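Protein SSD1 (Saccharomyces cerevisiae S288C, PDB 7AM1) binds mRNA untranslated regions and represses translation as a non-enzymatic member of the RNase II family, with an alternative RNA recognition site. Local coordinates at residues Leu778-Gln783 and Tyr879-His884. Numbering follows the deposited sequence.
Sequences LELHWQ and YIQEIH
L778 and I883 exchange two backbone hydrogen bonds, as do L780 and Q881, making both couples hydrogen-bonded pairs of an antiparallel sheet; E779-E882 and H781-I880 are the non-hydrogen-bonded pairs between and beyond them. The short strand axes run at 152°, and the pairing ends with W782 N donating to Y879 O over 2.8 Å. One water extends it, giving a hydrogen to W782 O and accepting one from Y879 N.

A side-chain hydrogen bond joins the strands on the L780 side: W782 NE1 reaches Q881 OE1 at 2.8 Å, in the amide plane and on a lone pair. The oxygen is tilted out of the indole plane, and the N-H...O angle is a bent 136°. Q881 meets it with CG anti to the backbone N and an extended chain; its CB also touches the indole edge, 3.5 Å from NE1.

Side-chain packing fills both faces. I880 CG1 sits over the centre of the H781 ring, 12° off the normal, a CH-pi contact, while on the other face L780 CD1 meets I883 CG1 at 3.9 Å.

Like charges also meet: E779 OE2 and E882 OE2 are 4.0 Å apart with the carboxylate planes nearly parallel, a repulsion probably offset by salt bridges from E779 to R166 and E882 to R873.

The pairing, consistent with the OB-type C-terminal domain of RNase II family proteins, joins inner strands of a five-stranded antiparallel sheet, between strands 766-772 and 872-875; L778 and I883 pack on strand 732-741 of another sheet.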
ATOM      1  N   LEU A 778      15.880  21.956 -13.766  1.00 50.46           N
ATOM      2  CA  LEU A 778      17.042  21.957 -12.893  1.00 49.74           C
ATOM      3  C   LEU A 778      18.281  21.726 -13.743  1.00 49.93           C
ATOM      4  O   LEU A 778      18.347  20.749 -14.497  1.00 47.39           O
ATOM      5  CB  LEU A 778      16.903  20.878 -11.818  1.00 48.08           C
ATOM      6  CG  LEU A 778      18.120  20.558 -10.956  1.00 47.94           C
ATOM      7  CD1 LEU A 778      18.402  21.699 -10.005  1.00 48.27           C
ATOM      8  CD2 LEU A 778      17.877  19.265 -10.192  1.00 47.46           C
ATOM      9  N   GLU A 779      19.247  22.628 -13.640  1.00 56.05           N
ATOM     10  CA  GLU A 779      20.488  22.528 -14.398  1.00 59.30           C
ATOM     11  C   GLU A 779      21.600  22.123 -13.440  1.00 57.33           C
ATOM     12  O   GLU A 779      21.971  22.891 -12.545  1.00 60.67           O
ATOM     13  CB  GLU A 779      20.803  23.838 -15.115  1.00 64.82           C
ATOM     14  CG  GLU A 779      19.809  24.156 -16.223  1.00 68.65           C
ATOM     15  CD  GLU A 779      20.247  25.308 -17.106  1.00 72.77           C
ATOM     16  OE1 GLU A 779      21.231  25.994 -16.753  1.00 73.71           O
ATOM     17  OE2 GLU A 779      19.607  25.519 -18.160  1.00 75.08           O
ATOM     18  N   LEU A 780      22.113  20.911 -13.625  1.00 49.19           N
ATOM     19  CA  LEU A 780      23.224  20.405 -12.835  1.00 44.19           C
ATOM     20  C   LEU A 780      24.533  20.830 -13.490  1.00 43.21           C
ATOM     21  O   LEU A 780      24.723  20.627 -14.693  1.00 42.63           O
ATOM     22  CB  LEU A 780      23.152  18.881 -12.726  1.00 41.41           C
ATOM     23  CG  LEU A 780      21.839  18.267 -12.228  1.00 40.25           C
ATOM     24  CD1 LEU A 780      21.902  16.743 -12.276  1.00 39.39           C
ATOM     25  CD2 LEU A 780      21.512  18.731 -10.819  1.00 39.31           C
ATOM     26  N   HIS A 781      25.432  21.414 -12.702  1.00 44.76           N
ATOM     27  CA  HIS A 781      26.773  21.760 -13.173  1.00 45.55           C
ATOM     28  C   HIS A 781      27.716  20.690 -12.637  1.00 45.07           C
ATOM     29  O   HIS A 781      28.085  20.700 -11.459  1.00 46.32           O
ATOM     30  CB  HIS A 781      27.173  23.160 -12.724  1.00 46.93           C
ATOM     31  CG  HIS A 781      26.363  24.246 -13.365  1.00 48.58           C
ATOM     32  ND1 HIS A 781      26.909  25.441 -13.780  1.00 50.13           N
ATOM     33  CD2 HIS A 781      25.043  24.314 -13.657  1.00 48.76           C
ATOM     34  CE1 HIS A 781      25.961  26.198 -14.302  1.00 51.10           C
ATOM     35  NE2 HIS A 781      24.819  25.538 -14.240  1.00 50.03           N
ATOM     36  N   TRP A 782      28.098  19.761 -13.505  1.00 42.79           N
ATOM     37  CA  TRP A 782      28.852  18.598 -13.079  1.00 42.35           C
ATOM     38  C   TRP A 782      30.339  18.898 -12.951  1.00 42.95           C
ATOM     39  O   TRP A 782      30.889  19.755 -13.650  1.00 44.31           O
ATOM     40  CB  TRP A 782      28.676  17.452 -14.074  1.00 42.17           C
ATOM     41  CG  TRP A 782      27.333  16.794 -14.047  1.00 40.54           C
ATOM     42  CD1 TRP A 782      26.230  17.130 -14.785  1.00 39.72           C
ATOM     43  CD2 TRP A 782      26.951  15.677 -13.243  1.00 38.75           C
ATOM     44  NE1 TRP A 782      25.191  16.283 -14.491  1.00 38.65           N
ATOM     45  CE2 TRP A 782      25.607  15.384 -13.543  1.00 38.53           C
ATOM     46  CE3 TRP A 782      27.617  14.894 -12.297  1.00 37.99           C
ATOM     47  CZ2 TRP A 782      24.920  14.344 -12.931  1.00 38.39           C
ATOM     48  CZ3 TRP A 782      26.934  13.864 -11.693  1.00 37.06           C
ATOM     49  CH2 TRP A 782      25.599  13.596 -12.010  1.00 37.65           C
ATOM     50  N   GLN A 783      30.991  18.154 -12.066  1.00 42.57           N
ATOM     51  CA  GLN A 783      32.444  18.082 -12.064  1.00 45.67           C
ATOM     52  C   GLN A 783      32.881  17.169 -13.202  1.00 45.31           C
ATOM     53  O   GLN A 783      32.562  15.975 -13.176  1.00 42.82           O
ATOM     54  CB  GLN A 783      32.963  17.528 -10.745  1.00 47.81           C
ATOM     55  CG  GLN A 783      32.574  18.309  -9.516  1.00 50.04           C
ATOM     56  CD  GLN A 783      33.047  17.629  -8.249  1.00 52.19           C
ATOM     57  OE1 GLN A 783      34.023  16.874  -8.265  1.00 54.27           O
ATOM     58  NE2 GLN A 783      32.339  17.864  -7.149  1.00 51.74           N
ATOM     59  N   TYR A 879      29.801  22.568 -17.148  1.00 56.11           N
ATOM     60  CA  TYR A 879      29.400  21.301 -17.764  1.00 52.90           C
ATOM     61  C   TYR A 879      27.975  21.007 -17.295  1.00 51.06           C
ATOM     62  O   TYR A 879      27.757  20.411 -16.239  1.00 50.15           O
ATOM     63  CB  TYR A 879      30.384  20.198 -17.388  1.00 50.43           C
ATOM     64  CG  TYR A 879      31.791  20.501 -17.861  1.00 50.50           C
ATOM     65  CD1 TYR A 879      32.642  21.288 -17.098  1.00 51.15           C
ATOM     66  CD2 TYR A 879      32.256  20.027 -19.081  1.00 50.53           C
ATOM     67  CE1 TYR A 879      33.926  21.583 -17.529  1.00 53.03           C
ATOM     68  CE2 TYR A 879      33.543  20.317 -19.521  1.00 52.34           C
ATOM     69  CZ  TYR A 879      34.370  21.096 -18.741  1.00 53.61           C
ATOM     70  OH  TYR A 879      35.646  21.392 -19.166  1.00 55.75           O
ATOM     71  N   ILE A 880      27.004  21.412 -18.112  1.00 49.83           N
ATOM     72  CA  ILE A 880      25.615  21.546 -17.691  1.00 48.51           C
ATOM     73  C   ILE A 880      24.786  20.388 -18.226  1.00 46.78           C
ATOM     74  O   ILE A 880      24.856  20.059 -19.417  1.00 46.15           O
ATOM     75  CB  ILE A 880      25.027  22.889 -18.165  1.00 50.90           C
ATOM     76  CG1 ILE A 880      25.856  24.051 -17.616  1.00 52.43           C
ATOM     77  CG2 ILE A 880      23.561  22.996 -17.768  1.00 51.40           C
ATOM     78  CD1 ILE A 880      25.367  25.418 -18.051  1.00 54.69           C
ATOM     79  N   GLN A 881      23.988  19.783 -17.346  1.00 46.32           N
ATOM     80  CA  GLN A 881      22.956  18.825 -17.724  1.00 46.37           C
ATOM     81  C   GLN A 881      21.600  19.395 -17.329  1.00 47.71           C
ATOM     82  O   GLN A 881      21.428  19.855 -16.194  1.00 45.75           O
ATOM     83  CB  GLN A 881      23.165  17.465 -17.050  1.00 44.22           C
ATOM     84  CG  GLN A 881      22.127  16.423 -17.455  1.00 43.52           C
ATOM     85  CD  GLN A 881      22.254  15.127 -16.678  1.00 41.18           C
ATOM     86  OE1 GLN A 881      23.035  15.033 -15.730  1.00 39.49           O
ATOM     87  NE2 GLN A 881      21.480  14.120 -17.073  1.00 40.57           N
ATOM     88  N   GLU A 882      20.648  19.369 -18.259  1.00 52.12           N
ATOM     89  CA  GLU A 882      19.293  19.833 -17.992  1.00 54.57           C
ATOM     90  C   GLU A 882      18.423  18.663 -17.544  1.00 51.06           C
ATOM     91  O   GLU A 882      18.409  17.608 -18.187  1.00 50.77           O
ATOM     92  CB  GLU A 882      18.677  20.484 -19.231  1.00 59.43           C
ATOM     93  CG  GLU A 882      19.543  21.533 -19.895  1.00 63.36           C
ATOM     94  CD  GLU A 882      18.827  22.226 -21.040  1.00 67.20           C
ATOM     95  OE1 GLU A 882      17.796  21.691 -21.509  1.00 68.37           O
ATOM     96  OE2 GLU A 882      19.296  23.301 -21.471  1.00 69.26           O
ATOM     97  N   ILE A 883      17.706  18.857 -16.441  1.00 48.30           N
ATOM     98  CA  ILE A 883      16.755  17.880 -15.921  1.00 45.96           C
ATOM     99  C   ILE A 883      15.355  18.451 -16.117  1.00 47.45           C
ATOM    100  O   ILE A 883      15.009  19.484 -15.528  1.00 48.28           O
ATOM    101  CB  ILE A 883      17.024  17.561 -14.441  1.00 44.40           C
ATOM    102  CG1 ILE A 883      18.503  17.223 -14.205  1.00 44.00           C
ATOM    103  CG2 ILE A 883      16.146  16.411 -13.977  1.00 43.54           C
ATOM    104  CD1 ILE A 883      18.969  15.959 -14.896  1.00 43.72           C
ATOM    105  N   HIS A 884      14.552  17.777 -16.940  1.00 47.57           N
ATOM    106  CA  HIS A 884      13.192  18.192 -17.248  1.00 48.80           C
ATOM    107  C   HIS A 884      12.204  17.146 -16.754  1.00 47.18           C
ATOM    108  O   HIS A 884      12.492  15.947 -16.761  1.00 46.28           O
ATOM    109  CB  HIS A 884      12.973  18.374 -18.759  1.00 51.12           C
ATOM    110  CG  HIS A 884      13.803  19.452 -19.379  1.00 53.57           C
ATOM    111  ND1 HIS A 884      13.305  20.708 -19.651  1.00 55.21           N
ATOM    112  CD2 HIS A 884      15.089  19.457 -19.799  1.00 54.19           C
ATOM    113  CE1 HIS A 884      14.254  21.444 -20.202  1.00 56.57           C
ATOM    114  NE2 HIS A 884      15.346  20.710 -20.303  1.00 55.66           N
TER
HETATM  115  O   HOH W   1      30.356  22.306 -14.161  1.00 43.31           O